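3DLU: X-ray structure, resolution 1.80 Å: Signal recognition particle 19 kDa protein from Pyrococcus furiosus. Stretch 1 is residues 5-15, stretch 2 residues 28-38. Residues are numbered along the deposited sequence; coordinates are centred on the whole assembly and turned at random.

Stretch 1 5-15: VVWPSELDSRL
Stretch 2 (28-38) AVESPRVEEIV

The most unusual feature of this contact is the double duty of Asp12, whose carboxylate joins a turn in its own stretch to the backbone of the other. With chi1 at -174° (t) and chi2 at -14°, Asp12 OD1 accepts Arg14 N at 3.0 Å and also Ser31 N at 3.0 Å. A short, charged side chain suits this place because it can gather two amides close to the main chain. Asp12 OD2 takes a hydrogen bond from a water at 2.7 Å, and that water's oxygen lies 3.2 Å from Ser31 OG, closing a second link. Ser31, at phi/psi 46/61, has a left-handed backbone.

Beside this clasp the backbones form a single beta bridge, Asp12 with Val29, CA to CA 5.3 Å. Val29 N donates to Leu11 O (3.1 Å) and Ser13 N to Val29 O (2.9 Å); Asp12 CA adds a CA-H...O contact to Val29 O at 3.3 Å. Asp12 (-104/110) and Val29 (-120/160) are extended, but Asp12 also opens a type I turn that ends at Leu15, with Ser13 at -67/-15 (chi1 61°, p), Arg14 at -74/-18 and Leu15 N bonded to Asp12 O (3.0 Å). Ala28 points toward stretch 1, and the small Ala28 CB fits 3.3 Å from Leu11 O and 3.7 Å from Ser13 CB.

Before the bridge, stretch 1 runs from strand 5-6 through a 3-10 segment, 8-10, and the side chains of Val6, Pro8 and Leu11 meet Pro32 and the helix beginning at Val34; all are apolar, suiting a packed surface. Pro8 (C-gamma exo) and Pro32 (C-gamma endo) have CA atoms 6.1 Å apart. Pro8 CG lies 3.8 Å from Ile37 CD1 and 4.0 Å from Val34 CG2. Chi1 of 59° (p) places Leu11 CG 3.8 Å from Pro32 CG; chi2, at 141°, lies between wells. Val6 (t) brings Val6 CG1 to 4.1 Å from Ile37 CG2. Ile37 (m, t) points toward stretch 1, with Ile37 CD1 4.2 Å from Leu11 CD2.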

ATOM      1  N   VAL A   5     -15.390   3.702   1.336  1.00 15.31           N
ATOM      2  CA  VAL A   5     -14.329   3.289   0.443  1.00 13.68           C
ATOM      3  C   VAL A   5     -14.865   3.124  -0.982  1.00 11.53           C
ATOM      4  O   VAL A   5     -16.002   2.705  -1.185  1.00 16.53           O
ATOM      5  CB  VAL A   5     -13.683   1.965   0.925  1.00 12.93           C
ATOM      6  CG1 VAL A   5     -14.705   0.822   0.916  1.00 19.16           C
ATOM      7  CG2 VAL A   5     -12.474   1.616   0.076  1.00 24.11           C
ATOM      8  N   VAL A   6     -14.044   3.497  -1.954  1.00 13.02           N
ATOM      9  CA  VAL A   6     -14.283   3.151  -3.352  1.00 15.57           C
ATOM     10  C   VAL A   6     -13.174   2.216  -3.814  1.00 16.86           C
ATOM     11  O   VAL A   6     -11.981   2.528  -3.727  1.00 14.07           O
ATOM     12  CB  VAL A   6     -14.358   4.390  -4.252  1.00 17.94           C
ATOM     13  CG1 VAL A   6     -14.542   3.978  -5.728  1.00 19.91           C
ATOM     14  CG2 VAL A   6     -15.506   5.304  -3.807  1.00 16.81           C
ATOM     15  N   TRP A   7     -13.573   1.042  -4.278  1.00 13.82           N
ATOM     16  CA  TRP A   7     -12.641   0.070  -4.808  1.00 14.42           C
ATOM     17  C   TRP A   7     -12.880   0.079  -6.335  1.00 13.82           C
ATOM     18  O   TRP A   7     -14.016  -0.104  -6.779  1.00 13.33           O
ATOM     19  CB  TRP A   7     -12.926  -1.291  -4.141  1.00 15.26           C
ATOM     20  CG  TRP A   7     -12.154  -2.444  -4.696  1.00 17.05           C
ATOM     21  CD1 TRP A   7     -10.807  -2.503  -4.911  1.00 17.73           C
ATOM     22  CD2 TRP A   7     -12.678  -3.726  -5.069  1.00 14.55           C
ATOM     23  NE1 TRP A   7     -10.462  -3.740  -5.424  1.00 17.05           N
ATOM     24  CE2 TRP A   7     -11.595  -4.507  -5.525  1.00 13.60           C
ATOM     25  CE3 TRP A   7     -13.960  -4.285  -5.069  1.00 15.25           C
ATOM     26  CZ2 TRP A   7     -11.756  -5.825  -5.979  1.00 15.53           C
ATOM     27  CZ3 TRP A   7     -14.119  -5.597  -5.521  1.00 13.97           C
ATOM     28  CH2 TRP A   7     -13.018  -6.344  -5.971  1.00 15.23           C
ATOM     29  N   PRO A   8     -11.840   0.380  -7.134  1.00 12.37           N
ATOM     30  CA  PRO A   8     -12.063   0.628  -8.569  1.00 12.84           C
ATOM     31  C   PRO A   8     -12.866  -0.480  -9.267  1.00 14.06           C
ATOM     32  O   PRO A   8     -13.645  -0.193 -10.177  1.00 13.93           O
ATOM     33  CB  PRO A   8     -10.638   0.704  -9.129  1.00 12.42           C
ATOM     34  CG  PRO A   8      -9.841   1.272  -7.976  1.00 18.06           C
ATOM     35  CD  PRO A   8     -10.420   0.555  -6.769  1.00 13.00           C
ATOM     36  N   SER A   9     -12.691  -1.731  -8.864  1.00 12.77           N
ATOM     37  CA  SER A   9     -13.460  -2.815  -9.504  1.00 14.26           C
ATOM     38  C   SER A   9     -14.972  -2.655  -9.382  1.00 18.43           C
ATOM     39  O   SER A   9     -15.727  -3.182 -10.204  1.00 13.28           O
ATOM     40  CB  SER A   9     -13.027  -4.187  -8.963  1.00 12.92           C
ATOM     41  OG  SER A   9     -11.672  -4.422  -9.310  1.00 17.41           O
ATOM     42  N   GLU A  10     -15.415  -1.922  -8.363  1.00 13.10           N
ATOM     43  CA  GLU A  10     -16.845  -1.676  -8.161  1.00 14.63           C
ATOM     44  C   GLU A  10     -17.499  -0.992  -9.363  1.00 12.77           C
ATOM     45  O   GLU A  10     -18.684  -1.166  -9.600  1.00 13.93           O
ATOM     46  CB  GLU A  10     -17.076  -0.840  -6.889  1.00 11.55           C
ATOM     47  CG  GLU A  10     -16.741  -1.610  -5.595  1.00 15.14           C
ATOM     48  CD  GLU A  10     -16.640  -0.698  -4.374  1.00 19.23           C
ATOM     49  OE1 GLU A  10     -16.504   0.529  -4.547  1.00 15.30           O
ATOM     50  OE2 GLU A  10     -16.683  -1.213  -3.239  1.00 21.75           O
ATOM     51  N   LEU A  11     -16.718  -0.232 -10.130  1.00 12.81           N
ATOM     52  CA  LEU A  11     -17.278   0.483 -11.267  1.00 12.75           C
ATOM     53  C   LEU A  11     -16.579   0.127 -12.588  1.00 15.90           C
ATOM     54  O   LEU A  11     -16.488   0.959 -13.491  1.00 16.41           O
ATOM     55  CB  LEU A  11     -17.239   1.996 -11.019  1.00 12.71           C
ATOM     56  CG  LEU A  11     -15.881   2.648 -10.764  1.00 14.86           C
ATOM     57  CD1 LEU A  11     -15.791   4.021 -11.470  1.00 16.85           C
ATOM     58  CD2 LEU A  11     -15.625   2.802  -9.267  1.00 20.31           C
ATOM     59  N   ASP A  12     -16.094  -1.112 -12.690  1.00 11.76           N
ATOM     60  CA  ASP A  12     -15.301  -1.549 -13.834  1.00 12.48           C
ATOM     61  C   ASP A  12     -16.173  -2.430 -14.743  1.00 15.79           C
ATOM     62  O   ASP A  12     -16.538  -3.563 -14.384  1.00 17.38           O
ATOM     63  CB  ASP A  12     -14.073  -2.322 -13.335  1.00 12.66           C
ATOM     64  CG  ASP A  12     -13.089  -2.693 -14.449  1.00 18.12           C
ATOM     65  OD1 ASP A  12     -13.431  -2.604 -15.649  1.00 18.86           O
ATOM     66  OD2 ASP A  12     -11.953  -3.099 -14.102  1.00 19.37           O
ATOM     67  N   SER A  13     -16.503  -1.896 -15.913  1.00 15.59           N
ATOM     68  CA  SER A  13     -17.414  -2.569 -16.850  1.00 17.72           C
ATOM     69  C   SER A  13     -16.824  -3.845 -17.421  1.00 14.13           C
ATOM     70  O   SER A  13     -17.536  -4.652 -18.025  1.00 21.16           O
ATOM     71  CB  SER A  13     -17.793  -1.615 -17.993  1.00 15.09           C
ATOM     72  OG  SER A  13     -16.645  -1.224 -18.712  1.00 18.34           O
ATOM     73  N   ARG A  14     -15.522  -4.020 -17.270  1.00 13.55           N
ATOM     74  CA  ARG A  14     -14.884  -5.254 -17.729  1.00 19.37           C
ATOM     75  C   ARG A  14     -15.194  -6.452 -16.827  1.00 23.42           C
ATOM     76  O   ARG A  14     -15.032  -7.600 -17.227  1.00 22.58           O
ATOM     77  CB  ARG A  14     -13.371  -5.061 -17.864  1.00 24.36           C
ATOM     78  CG  ARG A  14     -12.984  -4.088 -18.971  1.00 32.91           C
ATOM     79  CD  ARG A  14     -11.519  -4.198 -19.353  1.00 40.56           C
ATOM     80  NE  ARG A  14     -11.182  -5.502 -19.923  1.00 52.73           N
ATOM     81  CZ  ARG A  14     -11.552  -5.916 -21.133  1.00 54.52           C
ATOM     82  NH1 ARG A  14     -12.294  -5.140 -21.910  1.00 56.62           N
ATOM     83  NH2 ARG A  14     -11.189  -7.117 -21.566  1.00 55.34           N
ATOM     84  N   LEU A  15     -15.648  -6.189 -15.610  1.00 16.88           N
ATOM     85  CA  LEU A  15     -15.862  -7.267 -14.635  1.00 17.08           C
ATOM     86  C   LEU A  15     -17.322  -7.626 -14.501  1.00 15.53           C
ATOM     87  O   LEU A  15     -18.192  -6.780 -14.664  1.00 21.76           O
ATOM     88  CB  LEU A  15     -15.340  -6.840 -13.256  1.00 15.32           C
ATOM     89  CG  LEU A  15     -13.889  -6.393 -13.236  1.00 15.00           C
ATOM     90  CD1 LEU A  15     -13.485  -5.932 -11.820  1.00 20.40           C
ATOM     91  CD2 LEU A  15     -12.987  -7.509 -13.745  1.00 19.11           C
ATOM     92  N   ALA A  28     -20.763   1.784 -15.552  1.00 14.68           N
ATOM     93  CA  ALA A  28     -19.366   1.420 -15.337  1.00 14.56           C
ATOM     94  C   ALA A  28     -18.530   1.751 -16.572  1.00 18.04           C
ATOM     95  O   ALA A  28     -19.053   1.796 -17.697  1.00 16.89           O
ATOM     96  CB  ALA A  28     -19.267  -0.075 -15.021  1.00 11.49           C
ATOM     97  N   VAL A  29     -17.236   1.972 -16.354  1.00 15.75           N
ATOM     98  CA  VAL A  29     -16.285   2.232 -17.427  1.00 12.71           C
ATOM     99  C   VAL A  29     -15.199   1.167 -17.420  1.00 15.59           C
ATOM    100  O   VAL A  29     -14.999   0.478 -16.413  1.00 16.68           O
ATOM    101  CB  VAL A  29     -15.629   3.619 -17.320  1.00 13.96           C
ATOM    102  CG1 VAL A  29     -16.675   4.734 -17.460  1.00 15.95           C
ATOM    103  CG2 VAL A  29     -14.812   3.733 -16.000  1.00 13.93           C
ATOM    104  N   GLU A  30     -14.498   1.016 -18.542  1.00 14.26           N
ATOM    105  CA  GLU A  30     -13.444   0.008 -18.605  1.00 17.46           C
ATOM    106  C   GLU A  30     -12.219   0.429 -17.792  1.00 16.49           C
ATOM    107  O   GLU A  30     -11.706   1.528 -17.957  1.00 18.48           O
ATOM    108  CB  GLU A  30     -13.038  -0.287 -20.059  1.00 16.11           C
ATOM    109  N   SER A  31     -11.770  -0.456 -16.902  1.00 14.97           N
ATOM    110  CA  SER A  31     -10.521  -0.261 -16.167  1.00 14.80           C
ATOM    111  C   SER A  31     -10.356   1.143 -15.586  1.00 15.69           C
ATOM    112  O   SER A  31      -9.422   1.844 -15.947  1.00 17.34           O
ATOM    113  CB  SER A  31      -9.325  -0.564 -17.072  1.00 22.51           C
ATOM    114  OG  SER A  31      -9.525  -1.784 -17.769  1.00 30.30           O
ATOM    115  N   PRO A  32     -11.262   1.555 -14.691  1.00 15.45           N
ATOM    116  CA  PRO A  32     -11.125   2.897 -14.113  1.00 15.94           C
ATOM    117  C   PRO A  32      -9.860   2.920 -13.281  1.00 21.69           C
ATOM    118  O   PRO A  32      -9.663   1.999 -12.497  1.00 16.67           O
ATOM    119  CB  PRO A  32     -12.339   3.032 -13.186  1.00 14.15           C
ATOM    120  CG  PRO A  32     -12.936   1.705 -13.056  1.00 15.11           C
ATOM    121  CD  PRO A  32     -12.382   0.787 -14.115  1.00 14.62           C
ATOM    122  N   ARG A  33      -9.023   3.933 -13.468  1.00 16.93           N
ATOM    123  CA  ARG A  33      -7.778   4.050 -12.718  1.00 15.51           C
ATOM    124  C   ARG A  33      -8.013   4.800 -11.412  1.00 14.77           C
ATOM    125  O   ARG A  33      -8.923   5.627 -11.310  1.00 15.49           O
ATOM    126  CB  ARG A  33      -6.720   4.764 -13.558  1.00 17.96           C
ATOM    127  CG  ARG A  33      -6.294   3.968 -14.784  1.00 22.83           C
ATOM    128  CD  ARG A  33      -5.351   4.777 -15.658  1.00 38.43           C
ATOM    129  NE  ARG A  33      -6.002   5.971 -16.185  1.00 68.25           N
ATOM    130  CZ  ARG A  33      -5.434   6.828 -17.027  1.00 62.95           C
ATOM    131  NH1 ARG A  33      -4.190   6.626 -17.443  1.00 91.39           N
ATOM    132  NH2 ARG A  33      -6.110   7.889 -17.452  1.00 52.87           N
ATOM    133  N   VAL A  34      -7.195   4.505 -10.408  1.00 19.98           N
ATOM    134  CA  VAL A  34      -7.318   5.209  -9.135  1.00 14.80           C
ATOM    135  C   VAL A  34      -7.284   6.726  -9.339  1.00 14.93           C
ATOM    136  O   VAL A  34      -8.085   7.454  -8.744  1.00 19.61           O
ATOM    137  CB  VAL A  34      -6.212   4.782  -8.144  1.00 16.71           C
ATOM    138  CG1 VAL A  34      -6.154   5.753  -6.969  1.00 22.10           C
ATOM    139  CG2 VAL A  34      -6.457   3.355  -7.659  1.00 23.00           C
ATOM    140  N   GLU A  35      -6.362   7.199 -10.172  1.00 17.99           N
ATOM    141  CA  GLU A  35      -6.208   8.632 -10.419  1.00 23.74           C
ATOM    142  C   GLU A  35      -7.435   9.215 -11.120  1.00 19.74           C
ATOM    143  O   GLU A  35      -7.789  10.368 -10.908  1.00 19.00           O
ATOM    144  CB  GLU A  35      -4.951   8.910 -11.248  1.00 28.44           C
ATOM    145  N   GLU A  36      -8.092   8.412 -11.947  1.00 18.92           N
ATOM    146  CA  GLU A  36      -9.302   8.877 -12.615  1.00 14.40           C
ATOM    147  C   GLU A  36     -10.442   9.041 -11.611  1.00 13.38           C
ATOM    148  O   GLU A  36     -11.231   9.985 -11.699  1.00 16.58           O
ATOM    149  CB  GLU A  36      -9.720   7.903 -13.726  1.00 15.62           C
ATOM    150  CG  GLU A  36      -8.838   7.950 -14.966  1.00 19.62           C
ATOM    151  CD  GLU A  36      -9.306   6.977 -16.035  1.00 22.82           C
ATOM    152  OE1 GLU A  36      -9.412   5.775 -15.720  1.00 19.81           O
ATOM    153  OE2 GLU A  36      -9.584   7.408 -17.177  1.00 16.52           O
ATOM    154  N   ILE A  37     -10.539   8.098 -10.684  1.00 13.39           N
ATOM    155  CA  ILE A  37     -11.534   8.158  -9.622  1.00 11.62           C
ATOM    156  C   ILE A  37     -11.291   9.385  -8.743  1.00 11.26           C
ATOM    157  O   ILE A  37     -12.230  10.080  -8.364  1.00 13.50           O
ATOM    158  CB  ILE A  37     -11.501   6.869  -8.805  1.00 16.19           C
ATOM    159  CG1 ILE A  37     -11.986   5.718  -9.703  1.00 16.72           C
ATOM    160  CG2 ILE A  37     -12.360   6.977  -7.542  1.00 15.57           C
ATOM    161  CD1 ILE A  37     -11.684   4.324  -9.156  1.00 11.85           C
ATOM    162  N   VAL A  38     -10.028   9.659  -8.439  1.00 13.35           N
ATOM    163  CA  VAL A  38      -9.714  10.824  -7.622  1.00 15.22           C
ATOM    164  C   VAL A  38     -10.093  12.103  -8.371  1.00 15.41           C
ATOM    165  O   VAL A  38     -10.721  13.004  -7.809  1.00 14.34           O
ATOM    166  CB  VAL A  38      -8.235  10.858  -7.211  1.00 18.05           C
ATOM    167  CG1 VAL A  38      -7.869  12.232  -6.631  1.00 17.90           C
ATOM    168  CG2 VAL A  38      -7.940   9.749  -6.210  1.00 17.93           C
TER
HETATM  169  O   HOH W   1      -9.856  -3.991 -15.483  1.00 36.56           O